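Local coordinates for cGAS/DncV-like nucleotidyltransferase in E. coli homolog (PDB 6E0K), which synthesizes the cyclic dinucleotide 3',3'-cUAMP from UTP and ATP as a second messenger of a CBASS antiphage defence system, at residues K117-E122 against V130-Q135. Numbering follows the deposited sequence.
Sequences KTLKVE and VVVCIQ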
ATOM      1  N   LYS A 117       5.766  -4.045  13.816  1.00 29.87           N
ATOM      2  CA  LYS A 117       5.852  -2.728  13.209  1.00 30.42           C
ATOM      3  C   LYS A 117       4.617  -1.884  13.457  1.00 33.06           C
ATOM      4  O   LYS A 117       4.600  -0.709  13.071  1.00 38.87           O
ATOM      5  CB  LYS A 117       6.080  -2.846  11.694  1.00 34.82           C
ATOM      6  CG  LYS A 117       7.399  -3.492  11.281  1.00 31.96           C
ATOM      7  CD  LYS A 117       7.471  -3.634   9.765  1.00 34.03           C
ATOM      8  CE  LYS A 117       8.885  -3.915   9.287  1.00 43.55           C
ATOM      9  NZ  LYS A 117       9.480  -5.095   9.966  1.00 45.48           N
ATOM     10  N   THR A 118       3.584  -2.448  14.078  1.00 26.69           N
ATOM     11  CA  THR A 118       2.292  -1.793  14.197  1.00 24.95           C
ATOM     12  C   THR A 118       1.680  -2.103  15.550  1.00 22.92           C
ATOM     13  O   THR A 118       2.099  -3.021  16.256  1.00 24.90           O
ATOM     14  CB  THR A 118       1.306  -2.258  13.124  1.00 25.17           C
ATOM     15  OG1 THR A 118       1.125  -3.672  13.249  1.00 29.55           O
ATOM     16  CG2 THR A 118       1.821  -1.928  11.729  1.00 29.73           C
ATOM     17  N   LEU A 119       0.688  -1.295  15.903  1.00 18.28           N
ATOM     18  CA  LEU A 119      -0.208  -1.567  17.013  1.00 15.34           C
ATOM     19  C   LEU A 119      -1.454  -2.205  16.424  1.00 16.69           C
ATOM     20  O   LEU A 119      -2.032  -1.664  15.476  1.00 20.40           O
ATOM     21  CB  LEU A 119      -0.576  -0.280  17.759  1.00 19.82           C
ATOM     22  CG  LEU A 119       0.327   0.317  18.837  1.00 26.00           C
ATOM     23  CD1 LEU A 119      -0.121   1.730  19.182  1.00 25.87           C
ATOM     24  CD2 LEU A 119       0.283  -0.565  20.075  1.00 27.51           C
ATOM     25  N   LYS A 120      -1.847  -3.358  16.950  1.00 15.22           N
ATOM     26  CA  LYS A 120      -3.053  -4.022  16.476  1.00 14.08           C
ATOM     27  C   LYS A 120      -4.208  -3.717  17.418  1.00 17.61           C
ATOM     28  O   LYS A 120      -4.070  -3.833  18.640  1.00 16.50           O
ATOM     29  CB  LYS A 120      -2.842  -5.532  16.357  1.00 17.04           C
ATOM     30  CG  LYS A 120      -1.875  -5.911  15.216  1.00 25.16           C
ATOM     31  CD  LYS A 120      -1.917  -7.407  14.912  1.00 32.30           C
ATOM     32  CE  LYS A 120      -1.641  -7.692  13.431  1.00 36.48           C
ATOM     33  NZ  LYS A 120      -0.414  -7.001  12.944  1.00 39.37           N
ATOM     34  N   VAL A 121      -5.335  -3.307  16.848  1.00 13.78           N
ATOM     35  CA  VAL A 121      -6.487  -2.879  17.625  1.00 12.66           C
ATOM     36  C   VAL A 121      -7.710  -3.644  17.149  1.00 13.78           C
ATOM     37  O   VAL A 121      -8.018  -3.635  15.953  1.00 16.96           O
ATOM     38  CB  VAL A 121      -6.722  -1.365  17.488  1.00 15.18           C
ATOM     39  CG1 VAL A 121      -7.924  -0.949  18.304  1.00 18.41           C
ATOM     40  CG2 VAL A 121      -5.459  -0.588  17.889  1.00 16.91           C
ATOM     41  N   GLU A 122      -8.400  -4.304  18.077  1.00 12.93           N
ATOM     42  CA  GLU A 122      -9.700  -4.914  17.796  1.00 13.00           C
ATOM     43  C   GLU A 122     -10.782  -3.870  18.062  1.00 15.52           C
ATOM     44  O   GLU A 122     -11.083  -3.571  19.219  1.00 16.42           O
ATOM     45  CB  GLU A 122      -9.913  -6.148  18.669  1.00 17.53           C
ATOM     46  CG  GLU A 122      -8.801  -7.181  18.542  1.00 21.66           C
ATOM     47  CD  GLU A 122      -8.612  -7.664  17.123  1.00 38.19           C
ATOM     48  OE1 GLU A 122      -9.636  -7.953  16.456  1.00 34.03           O
ATOM     49  OE2 GLU A 122      -7.440  -7.744  16.675  1.00 43.55           O
ATOM     50  N   VAL A 130      -2.337  -0.554  12.992  1.00 12.12           N
ATOM     51  CA  VAL A 130      -2.084   0.876  13.155  1.00 12.54           C
ATOM     52  C   VAL A 130      -0.588   1.130  13.071  1.00 14.79           C
ATOM     53  O   VAL A 130       0.176   0.645  13.911  1.00 18.16           O
ATOM     54  CB  VAL A 130      -2.650   1.398  14.485  1.00 13.13           C
ATOM     55  CG1 VAL A 130      -2.381   2.882  14.623  1.00 20.00           C
ATOM     56  CG2 VAL A 130      -4.159   1.138  14.573  1.00 14.74           C
ATOM     57  N   VAL A 131      -0.170   1.895  12.063  1.00 11.83           N
ATOM     58  CA  VAL A 131       1.221   2.325  11.943  1.00 10.95           C
ATOM     59  C   VAL A 131       1.361   3.670  12.648  1.00 14.07           C
ATOM     60  O   VAL A 131       0.736   4.660  12.250  1.00 15.66           O
ATOM     61  CB  VAL A 131       1.651   2.425  10.475  1.00 12.67           C
ATOM     62  CG1 VAL A 131       3.051   3.031  10.393  1.00 18.00           C
ATOM     63  CG2 VAL A 131       1.644   1.059   9.820  1.00 20.85           C
ATOM     64  N   VAL A 132       2.156   3.695  13.712  1.00 13.45           N
ATOM     65  CA  VAL A 132       2.423   4.912  14.467  1.00 11.32           C
ATOM     66  C   VAL A 132       3.690   5.528  13.899  1.00 11.95           C
ATOM     67  O   VAL A 132       4.744   4.883  13.881  1.00 15.04           O
ATOM     68  CB  VAL A 132       2.580   4.610  15.963  1.00 16.84           C
ATOM     69  CG1 VAL A 132       2.952   5.873  16.708  1.00 22.29           C
ATOM     70  CG2 VAL A 132       1.296   4.011  16.518  1.00 17.52           C
ATOM     71  N   CYS A 133       3.600   6.765  13.410  1.00 11.09           N
ATOM     72  CA  CYS A 133       4.726   7.322  12.664  1.00 12.23           C
ATOM     73  C   CYS A 133       4.801   8.827  12.862  1.00 13.83           C
ATOM     74  O   CYS A 133       3.871   9.456  13.355  1.00 12.07           O
ATOM     75  CB  CYS A 133       4.621   6.989  11.177  1.00 11.86           C
ATOM     76  SG  CYS A 133       3.099   7.559  10.380  1.00 13.14           S
ATOM     77  N   ILE A 134       5.942   9.399  12.473  1.00 12.89           N
ATOM     78  CA  ILE A 134       6.145  10.841  12.483  1.00 10.48           C
ATOM     79  C   ILE A 134       6.409  11.287  11.050  1.00 13.56           C
ATOM     80  O   ILE A 134       6.987  10.550  10.244  1.00 13.61           O
ATOM     81  CB  ILE A 134       7.306  11.238  13.422  1.00 14.02           C
ATOM     82  CG1 ILE A 134       6.950  10.915  14.873  1.00 20.51           C
ATOM     83  CG2 ILE A 134       7.631  12.717  13.284  1.00 15.40           C
ATOM     84  CD1 ILE A 134       8.025  11.325  15.838  1.00 22.75           C
ATOM     85  N   GLN A 135       5.941  12.484  10.721  1.00 11.92           N
ATOM     86  CA  GLN A 135       6.195  13.057   9.405  1.00 12.02           C
ATOM     87  C   GLN A 135       7.687  12.995   9.090  1.00 14.39           C
ATOM     88  O   GLN A 135       8.521  13.259   9.952  1.00 13.63           O
ATOM     89  CB  GLN A 135       5.714  14.508   9.387  1.00 15.24           C
ATOM     90  CG  GLN A 135       5.858  15.212   8.054  1.00 16.31           C
ATOM     91  CD  GLN A 135       5.487  16.680   8.165  1.00 23.86           C
ATOM     92  OE1 GLN A 135       6.309  17.560   7.924  1.00 23.29           O
ATOM     93  NE2 GLN A 135       4.246  16.949   8.562  1.00 24.61           N
TER
HETATM   94  O   HOH W   1       4.833   1.857  13.956  1.00 30.39           O
HETATM   95  O   HOH W   2       2.844   1.081  14.875  1.00 42.76           O
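Leu119 and Val130 face each other as an antiparallel hydrogen-bonded pair in the β-hairpin that joins strands 119-122 and 127-138 of the nucleotidyltransferase domain. Two reciprocal bonds define the pair: Leu119 N gives its hydrogen to Val130 O at 2.8 Å, within the carbonyl plane, and Val130 N reaches Leu119 O at 2.7 Å, tilted from the Leu119 carbonyl plane. The short strand segments run antiparallel but splayed, their directions 137° apart, and before Leu119, at Lys117, water bridges the segments: one molecule takes the N-H of Val132 and lies within hydrogen-bonding distance of Lys117 O and Val130 O.

On the face turned to helix 92-107, Leu119 CG lies anti to its carbonyl carbon (chi1 -83°), and CD1 ends 3.8 Å from Val132 CG2. On the same face Val121 CG2 meets Val130 CG2 at 4.0 Å. Tyr96, Tyr107 and Phe95 of the helix cover Leu119, Val121 and Val132 respectively.

Thr118 and Val131 occupy the other face, toward the active site. With chi1 at 59°, Thr118 OG1 sits between backbone N and carbonyl carbon and hydrogen-bonds the magnesium ligand Asp129, whose carboxylate also forms a salt bridge with Lys120. UTP is bound by residues 116-120, so this end of the hairpin carries residues of both the UTP and the magnesium sites. The threonine's methyl CG2, anti to the carbonyl carbon, lies 3.5 Å from Val131 CG2.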